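Local atomic coordinates of VP5 (Halorubrum pleomorphic virus 6, PDB entry 6QGL), a protein that is the envelope protein of a pleomorphic virus of haloarchaea and probably drives fusion of the viral membrane with that of its host cell. Residues Gly369-Pro378 against Asn404-Ser414; Pro378-Val386 against Val394-Thr402. One frame throughout, in Å; residues are numbered along the deposited sequence.

Interaction 1: residues Gly369-Pro378 against Asn404-Ser414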
loop_
_atom_site.group_PDB
_atom_site.type_symbol
_atom_site.label_atom_id
_atom_site.label_comp_id
_atom_site.label_asym_id
_atom_site.label_seq_id
_atom_site.Cartn_x
_atom_site.Cartn_y
_atom_site.Cartn_z
ATOM N N GLY A 369 -10.126 42.409 -4.193
ATOM C CA GLY A 369 -8.786 42.826 -4.605
ATOM C C GLY A 369 -7.941 41.712 -5.191
ATOM O O GLY A 369 -6.746 41.624 -4.899
ATOM N N GLY A 370 -8.584 40.842 -5.975
ATOM C CA GLY A 370 -7.963 39.684 -6.608
ATOM C C GLY A 370 -7.826 38.459 -5.728
ATOM O O GLY A 370 -7.356 37.424 -6.202
ATOM N N THR A 371 -8.236 38.538 -4.450
ATOM C CA THR A 371 -8.101 37.404 -3.528
ATOM C C THR A 371 -9.324 36.481 -3.570
ATOM O O THR A 371 -10.456 36.935 -3.390
ATOM C CB THR A 371 -7.748 37.879 -2.104
ATOM O OG1 THR A 371 -6.797 38.940 -2.184
ATOM C CG2 THR A 371 -7.181 36.765 -1.236
ATOM N N ILE A 372 -9.075 35.184 -3.809
ATOM C CA ILE A 372 -10.073 34.107 -3.852
ATOM C C ILE A 372 -9.920 33.295 -2.557
ATOM O O ILE A 372 -8.804 32.895 -2.223
ATOM C CB ILE A 372 -9.874 33.211 -5.116
ATOM C CG1 ILE A 372 -9.934 34.036 -6.417
ATOM C CG2 ILE A 372 -10.869 32.039 -5.148
ATOM C CD1 ILE A 372 -9.212 33.404 -7.583
ATOM N N THR A 373 -11.028 33.054 -1.832
ATOM C CA THR A 373 -10.998 32.293 -0.581
ATOM C C THR A 373 -11.841 31.020 -0.678
ATOM O O THR A 373 -12.967 31.058 -1.173
ATOM C CB THR A 373 -11.383 33.180 0.624
ATOM O OG1 THR A 373 -10.741 34.452 0.515
ATOM C CG2 THR A 373 -11.019 32.547 1.964
ATOM N N ILE A 374 -11.279 29.897 -0.197
ATOM C CA ILE A 374 -11.924 28.578 -0.154
ATOM C C ILE A 374 -12.135 28.166 1.315
ATOM O O ILE A 374 -11.342 28.565 2.169
ATOM C CB ILE A 374 -11.174 27.518 -1.011
ATOM C CG1 ILE A 374 -9.716 27.306 -0.534
ATOM C CG2 ILE A 374 -11.230 27.899 -2.500
ATOM C CD1 ILE A 374 -8.995 26.076 -1.075
ATOM N N THR A 375 -13.214 27.412 1.615
ATOM C CA THR A 375 -13.560 27.029 2.994
ATOM C C THR A 375 -13.166 25.577 3.367
ATOM O O THR A 375 -13.599 25.071 4.409
ATOM C CB THR A 375 -15.050 27.306 3.279
ATOM O OG1 THR A 375 -15.861 26.470 2.454
ATOM C CG2 THR A 375 -15.431 28.767 3.081
ATOM N N SER A 376 -12.330 24.926 2.541
ATOM C CA SER A 376 -11.840 23.563 2.773
ATOM C C SER A 376 -10.407 23.416 2.269
ATOM O O SER A 376 -9.971 24.219 1.443
ATOM C CB SER A 376 -12.751 22.535 2.108
ATOM O OG SER A 376 -13.915 22.308 2.884
ATOM N N GLU A 377 -9.665 22.417 2.784
ATOM C CA GLU A 377 -8.272 22.176 2.399
ATOM C C GLU A 377 -8.156 21.695 0.942
ATOM O O GLU A 377 -8.815 20.716 0.575
ATOM C CB GLU A 377 -7.583 21.198 3.376
ATOM C CG GLU A 377 -6.079 21.056 3.165
ATOM C CD GLU A 377 -5.223 20.884 4.408
ATOM O OE1 GLU A 377 -5.595 20.079 5.292
ATOM O OE2 GLU A 377 -4.162 21.545 4.484
ATOM N N PRO A 378 -7.331 22.378 0.104
ATOM C CA PRO A 378 -7.162 21.923 -1.286
ATOM C C PRO A 378 -6.427 20.584 -1.337
ATOM O O PRO A 378 -5.523 20.346 -0.530
ATOM C CB PRO A 378 -6.354 23.051 -1.934
ATOM C CG PRO A 378 -5.609 23.675 -0.819
ATOM C CD PRO A 378 -6.487 23.558 0.392
ATOM N N ASN A 404 -4.943 30.427 6.131
ATOM C CA ASN A 404 -5.252 31.561 7.013
ATOM C C ASN A 404 -5.336 31.124 8.481
ATOM O O ASN A 404 -5.282 31.971 9.376
ATOM C CB ASN A 404 -6.563 32.254 6.598
ATOM C CG ASN A 404 -6.667 32.655 5.143
ATOM O OD1 ASN A 404 -5.762 33.266 4.559
ATOM N ND2 ASN A 404 -7.797 32.339 4.534
ATOM N N GLY A 405 -5.487 29.816 8.707
ATOM C CA GLY A 405 -5.616 29.228 10.037
ATOM C C GLY A 405 -7.007 29.388 10.625
ATOM O O GLY A 405 -7.235 29.044 11.788
ATOM N N ASP A 406 -7.942 29.916 9.814
ATOM C CA ASP A 406 -9.345 30.173 10.140
ATOM C C ASP A 406 -10.229 29.027 9.606
ATOM O O ASP A 406 -11.453 29.045 9.764
ATOM C CB ASP A 406 -9.757 31.514 9.491
ATOM C CG ASP A 406 -11.122 32.068 9.871
ATOM O OD1 ASP A 406 -11.731 31.551 10.831
ATOM O OD2 ASP A 406 -11.571 33.036 9.220
ATOM N N GLY A 407 -9.590 28.036 8.996
ATOM C CA GLY A 407 -10.267 26.922 8.346
ATOM C C GLY A 407 -10.549 27.298 6.905
ATOM O O GLY A 407 -11.310 26.619 6.209
ATOM N N THR A 408 -9.922 28.412 6.463
ATOM C CA THR A 408 -10.019 29.003 5.130
ATOM C C THR A 408 -8.633 29.168 4.501
ATOM O O THR A 408 -7.663 29.456 5.205
ATOM C CB THR A 408 -10.732 30.371 5.185
ATOM O OG1 THR A 408 -10.022 31.251 6.061
ATOM C CG2 THR A 408 -12.194 30.267 5.611
ATOM N N TRP A 409 -8.555 28.995 3.171
ATOM C CA TRP A 409 -7.333 29.152 2.379
ATOM C C TRP A 409 -7.565 30.225 1.319
ATOM O O TRP A 409 -8.657 30.289 0.751
ATOM C CB TRP A 409 -6.931 27.827 1.712
ATOM C CG TRP A 409 -6.325 26.820 2.642
ATOM C CD1 TRP A 409 -5.005 26.497 2.748
ATOM C CD2 TRP A 409 -7.023 25.974 3.565
ATOM N NE1 TRP A 409 -4.832 25.520 3.702
ATOM C CE2 TRP A 409 -6.055 25.178 4.216
ATOM C CE3 TRP A 409 -8.377 25.808 3.906
ATOM C CZ2 TRP A 409 -6.396 24.238 5.197
ATOM C CZ3 TRP A 409 -8.711 24.894 4.894
ATOM C CH2 TRP A 409 -7.730 24.116 5.523
ATOM N N SER A 410 -6.551 31.068 1.052
ATOM C CA SER A 410 -6.678 32.132 0.056
ATOM C C SER A 410 -5.516 32.192 -0.944
ATOM O O SER A 410 -4.410 31.746 -0.640
ATOM C CB SER A 410 -6.897 33.487 0.728
ATOM O OG SER A 410 -5.688 34.090 1.159
ATOM N N TYR A 411 -5.787 32.753 -2.138
ATOM C CA TYR A 411 -4.824 32.959 -3.224
ATOM C C TYR A 411 -5.072 34.329 -3.868
ATOM O O TYR A 411 -6.228 34.709 -4.061
ATOM C CB TYR A 411 -4.899 31.822 -4.273
ATOM C CG TYR A 411 -4.043 32.058 -5.502
ATOM C CD1 TYR A 411 -2.671 31.819 -5.479
ATOM C CD2 TYR A 411 -4.601 32.542 -6.683
ATOM C CE1 TYR A 411 -1.874 32.064 -6.596
ATOM C CE2 TYR A 411 -3.815 32.786 -7.808
ATOM C CZ TYR A 411 -2.451 32.547 -7.759
ATOM O OH TYR A 411 -1.675 32.789 -8.867
ATOM N N ASP A 412 -3.988 35.053 -4.210
ATOM C CA ASP A 412 -4.032 36.374 -4.845
ATOM C C ASP A 412 -3.887 36.234 -6.368
ATOM O O ASP A 412 -2.783 36.023 -6.882
ATOM C CB ASP A 412 -2.936 37.285 -4.260
ATOM C CG ASP A 412 -3.111 38.773 -4.500
ATOM O OD1 ASP A 412 -3.757 39.146 -5.503
ATOM O OD2 ASP A 412 -2.585 39.568 -3.694
ATOM N N ALA A 413 -5.013 36.345 -7.081
ATOM C CA ALA A 413 -5.083 36.206 -8.533
ATOM C C ALA A 413 -5.071 37.547 -9.276
ATOM O O ALA A 413 -5.581 37.628 -10.396
ATOM C CB ALA A 413 -6.307 35.385 -8.913
ATOM N N SER A 414 -4.446 38.584 -8.679
ATOM C CA SER A 414 -4.341 39.925 -9.272
ATOM C C SER A 414 -3.527 39.969 -10.572
ATOM O O SER A 414 -3.745 40.856 -11.402
ATOM C CB SER A 414 -3.777 40.922 -8.267
ATOM O OG SER A 414 -4.667 41.083 -7.176
#
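The indole of Trp-409 lies flat beneath the chain at Glu-377 and Pro-378, and both residues press C-H groups onto the same ring face. Glu-377 CA stands 3.7 Å from the centroid of the six-membered ring, only 11° off the ring normal, while Pro-378 CD covers the five-membered ring at 3.9 Å from its centroid; both are CH-pi contacts. With CG anti to the backbone N, the Glu-377 side chain then bends along the benzo rim, its carboxylate plane turned 38° from the indole. At the root of the indole, Ile-374 CG1 packs on Trp-409 CB at 3.6 Å, its first torsion placing this branch between the backbone N and the carbonyl carbon.

Strands 371-374 and 409-412 carry these groups as an antiparallel pair, axes 4.6 Å apart and 161° between directions, in a small three-stranded sheet completed by strand 402-403. Ile-374 and Trp-409 exchange two backbone bonds, as do Ile-372 and Tyr-411. Ile-372, Ile-374, Trp-409 and Tyr-411 share one face, turned to the hairpin of strands 382-388 and 393-397.

The other face bears Thr-371, Thr-373, Ser-410 and Asp-412. There Thr-373 CG2 approaches Thr-408 CB at 3.9 Å, and Thr-408 OG1 accepts a bond from Asn-404 ND2 in the amide plane. At the Gly-370 end, Ala-413 N donates to Gly-370 O at 2.7 Å, and Asp-412 OD1 receives both Ser-414 N and Ser-414 OG, the former closing an Asx turn.

Interaction 2: residues Pro378-Val386 against Val394-Thr402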
loop_
_atom_site.group_PDB
_atom_site.type_symbol
_atom_site.label_atom_id
_atom_site.label_comp_id
_atom_site.label_asym_id
_atom_site.label_seq_id
_atom_site.Cartn_x
_atom_site.Cartn_y
_atom_site.Cartn_z
ATOM N N PRO A 378 -7.331 22.378 0.104
ATOM C CA PRO A 378 -7.162 21.923 -1.286
ATOM C C PRO A 378 -6.427 20.584 -1.337
ATOM O O PRO A 378 -5.523 20.346 -0.530
ATOM C CB PRO A 378 -6.354 23.051 -1.934
ATOM C CG PRO A 378 -5.609 23.675 -0.819
ATOM C CD PRO A 378 -6.487 23.558 0.392
ATOM N N TYR A 379 -6.843 19.700 -2.254
ATOM C CA TYR A 379 -6.274 18.361 -2.391
ATOM C C TYR A 379 -4.911 18.375 -3.071
ATOM O O TYR A 379 -4.729 19.069 -4.074
ATOM C CB TYR A 379 -7.238 17.422 -3.137
ATOM C CG TYR A 379 -8.674 17.429 -2.647
ATOM C CD1 TYR A 379 -8.969 17.415 -1.285
ATOM C CD2 TYR A 379 -9.735 17.347 -3.542
ATOM C CE1 TYR A 379 -10.286 17.378 -0.829
ATOM C CE2 TYR A 379 -11.057 17.314 -3.098
ATOM C CZ TYR A 379 -11.329 17.325 -1.740
ATOM O OH TYR A 379 -12.630 17.287 -1.296
ATOM N N GLU A 380 -3.958 17.594 -2.520
ATOM C CA GLU A 380 -2.583 17.454 -3.022
ATOM C C GLU A 380 -2.589 16.774 -4.398
ATOM O O GLU A 380 -3.245 15.744 -4.574
ATOM C CB GLU A 380 -1.704 16.668 -2.022
ATOM C CG GLU A 380 -1.478 17.361 -0.681
ATOM C CD GLU A 380 -0.599 16.655 0.342
ATOM O OE1 GLU A 380 -0.348 15.437 0.192
ATOM O OE2 GLU A 380 -0.166 17.328 1.305
ATOM N N GLY A 381 -1.892 17.382 -5.356
ATOM C CA GLY A 381 -1.811 16.888 -6.727
ATOM C C GLY A 381 -2.952 17.336 -7.624
ATOM O O GLY A 381 -3.086 16.836 -8.745
ATOM N N THR A 382 -3.798 18.268 -7.133
ATOM C CA THR A 382 -4.923 18.826 -7.891
ATOM C C THR A 382 -4.866 20.342 -7.890
ATOM O O THR A 382 -4.318 20.943 -6.964
ATOM C CB THR A 382 -6.305 18.357 -7.369
ATOM O OG1 THR A 382 -6.572 18.927 -6.088
ATOM C CG2 THR A 382 -6.470 16.842 -7.348
ATOM N N ALA A 383 -5.464 20.956 -8.918
ATOM C CA ALA A 383 -5.567 22.403 -9.053
ATOM C C ALA A 383 -7.035 22.799 -9.073
ATOM O O ALA A 383 -7.841 22.132 -9.733
ATOM C CB ALA A 383 -4.880 22.868 -10.329
ATOM N N ILE A 384 -7.393 23.857 -8.321
ATOM C CA ILE A 384 -8.764 24.364 -8.282
ATOM C C ILE A 384 -8.891 25.397 -9.392
ATOM O O ILE A 384 -8.201 26.420 -9.370
ATOM C CB ILE A 384 -9.200 24.909 -6.888
ATOM C CG1 ILE A 384 -9.052 23.827 -5.794
ATOM C CG2 ILE A 384 -10.648 25.441 -6.934
ATOM C CD1 ILE A 384 -8.938 24.350 -4.382
ATOM N N GLU A 385 -9.731 25.087 -10.392
ATOM C CA GLU A 385 -10.004 25.949 -11.539
ATOM C C GLU A 385 -11.197 26.827 -11.183
ATOM O O GLU A 385 -12.334 26.353 -11.157
ATOM C CB GLU A 385 -10.268 25.124 -12.814
ATOM C CG GLU A 385 -9.061 24.351 -13.319
ATOM C CD GLU A 385 -9.194 23.807 -14.728
ATOM O OE1 GLU A 385 -8.351 24.166 -15.582
ATOM O OE2 GLU A 385 -10.138 23.023 -14.982
ATOM N N VAL A 386 -10.917 28.093 -10.847
ATOM C CA VAL A 386 -11.920 29.073 -10.429
ATOM C C VAL A 386 -12.373 29.902 -11.630
ATOM O O VAL A 386 -11.547 30.548 -12.276
ATOM C CB VAL A 386 -11.399 29.969 -9.268
ATOM C CG1 VAL A 386 -12.483 30.922 -8.769
ATOM C CG2 VAL A 386 -10.852 29.128 -8.118
ATOM N N VAL A 394 -8.942 30.853 -13.653
ATOM C CA VAL A 394 -7.613 30.794 -13.057
ATOM C C VAL A 394 -7.415 29.399 -12.467
ATOM O O VAL A 394 -8.293 28.904 -11.758
ATOM C CB VAL A 394 -7.330 31.955 -12.051
ATOM C CG1 VAL A 394 -8.361 32.014 -10.924
ATOM C CG2 VAL A 394 -5.913 31.882 -11.489
ATOM N N SER A 395 -6.295 28.746 -12.809
ATOM C CA SER A 395 -5.973 27.423 -12.281
ATOM C C SER A 395 -4.995 27.603 -11.129
ATOM O O SER A 395 -3.915 28.175 -11.313
ATOM C CB SER A 395 -5.397 26.517 -13.364
ATOM O OG SER A 395 -5.242 25.195 -12.872
ATOM N N VAL A 396 -5.408 27.184 -9.926
ATOM C CA VAL A 396 -4.591 27.342 -8.727
ATOM C C VAL A 396 -4.208 25.977 -8.156
ATOM O O VAL A 396 -5.085 25.294 -7.619
ATOM C CB VAL A 396 -5.256 28.248 -7.648
ATOM C CG1 VAL A 396 -4.244 28.651 -6.579
ATOM C CG2 VAL A 396 -5.907 29.487 -8.263
ATOM N N PRO A 397 -2.913 25.572 -8.221
ATOM C CA PRO A 397 -2.517 24.288 -7.611
ATOM C C PRO A 397 -2.541 24.408 -6.088
ATOM O O PRO A 397 -2.241 25.484 -5.568
ATOM C CB PRO A 397 -1.094 24.070 -8.135
ATOM C CG PRO A 397 -0.572 25.421 -8.384
ATOM C CD PRO A 397 -1.741 26.288 -8.772
ATOM N N ALA A 398 -2.898 23.321 -5.374
ATOM C CA ALA A 398 -3.000 23.314 -3.908
ATOM C C ALA A 398 -1.832 24.001 -3.185
ATOM O O ALA A 398 -2.068 24.755 -2.237
ATOM C CB ALA A 398 -3.175 21.898 -3.397
ATOM N N ALA A 399 -0.589 23.784 -3.670
ATOM C CA ALA A 399 0.644 24.357 -3.120
ATOM C C ALA A 399 0.684 25.893 -3.128
ATOM O O ALA A 399 1.465 26.483 -2.375
ATOM C CB ALA A 399 1.849 23.799 -3.859
ATOM N N ASP A 400 -0.149 26.534 -3.970
ATOM C CA ASP A 400 -0.218 27.991 -4.094
ATOM C C ASP A 400 -1.265 28.636 -3.163
ATOM O O ASP A 400 -1.265 29.861 -3.003
ATOM C CB ASP A 400 -0.429 28.398 -5.563
ATOM C CG ASP A 400 0.670 27.963 -6.526
ATOM O OD1 ASP A 400 1.513 27.122 -6.135
ATOM O OD2 ASP A 400 0.672 28.444 -7.677
ATOM N N TRP A 401 -2.133 27.813 -2.537
ATOM C CA TRP A 401 -3.166 28.266 -1.601
ATOM C C TRP A 401 -2.556 28.517 -0.216
ATOM O O TRP A 401 -2.011 27.593 0.394
ATOM C CB TRP A 401 -4.310 27.241 -1.505
ATOM C CG TRP A 401 -5.181 27.166 -2.723
ATOM C CD1 TRP A 401 -5.145 26.215 -3.698
ATOM C CD2 TRP A 401 -6.245 28.062 -3.072
ATOM N NE1 TRP A 401 -6.118 26.464 -4.638
ATOM C CE2 TRP A 401 -6.806 27.594 -4.282
ATOM C CE3 TRP A 401 -6.781 29.220 -2.482
ATOM C CZ2 TRP A 401 -7.866 28.251 -4.920
ATOM C CZ3 TRP A 401 -7.834 29.865 -3.112
ATOM C CH2 TRP A 401 -8.363 29.384 -4.317
ATOM N N THR A 402 -2.640 29.769 0.267
ATOM C CA THR A 402 -2.105 30.192 1.565
ATOM C C THR A 402 -3.120 29.913 2.683
ATOM O O THR A 402 -4.264 30.361 2.595
ATOM C CB THR A 402 -1.680 31.675 1.513
ATOM O OG1 THR A 402 -0.913 31.914 0.331
ATOM C CG2 THR A 402 -0.879 32.103 2.736
#
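This is an antiparallel beta-hairpin contact extended by a tryptophan: strands 382-388 and 393-397 pair through their backbones, and the chain leaving the second strand folds back so that Trp-401 packs against Pro-378 and Ile-384. The strand axes approach to 4.3 Å with their directions 153° apart. Ile-384 with Val-396 and Val-386 with Val-394 are the hydrogen-bonded pairs, each joined by two backbone bonds.

At the strand end Ala-398 N still donates to Thr-382 O, 3.2 Å away, and residues 398-400 then form a 3-10 turn that brings Trp-401 round. Ile-384 crosses the indole at about a right angle, with CD1 3.5 Å from Trp-401 NE1. That nitrogen also makes a weak bond to Val-396 O, while Val-396 CG1 lies 3.4 Å above the ring plane. Pro-378 CB reaches Trp-401 CD1 at 3.8 Å and Ala-398 CB at 3.7 Å, joining the residue just before the type II turn 379-382 to the 3-10 segment. Thr-382 closes that type II turn, donating both N and OG1 to Tyr-379 O from the same side of its plane. Toward the far end Val-386 CB rests on Val-394 CG1, the methyl flanked by both N and C of its own residue (chi1 57°).

On the reverse face Ser-395 OG lies 3.5 Å from Ala-383 CB, and Glu-385 forms a salt bridge with Arg-428. Strand 382-388 is itself flanked by strand 422-431, while Ile-372, Ile-374 and Tyr-411 of strands 371-374 and 409-412 lie against the side bearing Ile-384, Val-394 and Trp-401.

Interaction 2 is nested along the chain inside the loop closed by interaction 1: strand 371-374 leads through the shared Pro-378 into strand 382-388, and the hairpin returns through strand 402-403 to strand 409-412. The two centres are about 10 Å apart, on the same side of the chain's centre. The three-stranded sheet packs on the hairpin, with Trp-401 between them; its CZ3 lies 3.3 Å from Ile-372 O. The backbone joins the contacts too, since Thr-402 N and Ser-410 O, 2.8 Å apart, probably form a hydrogen bond. Their centres lie about 33 Å (interaction 1) and 26 Å (interaction 2) from that of the chain, in the beta-rich C-terminal half of this probable fusion protein.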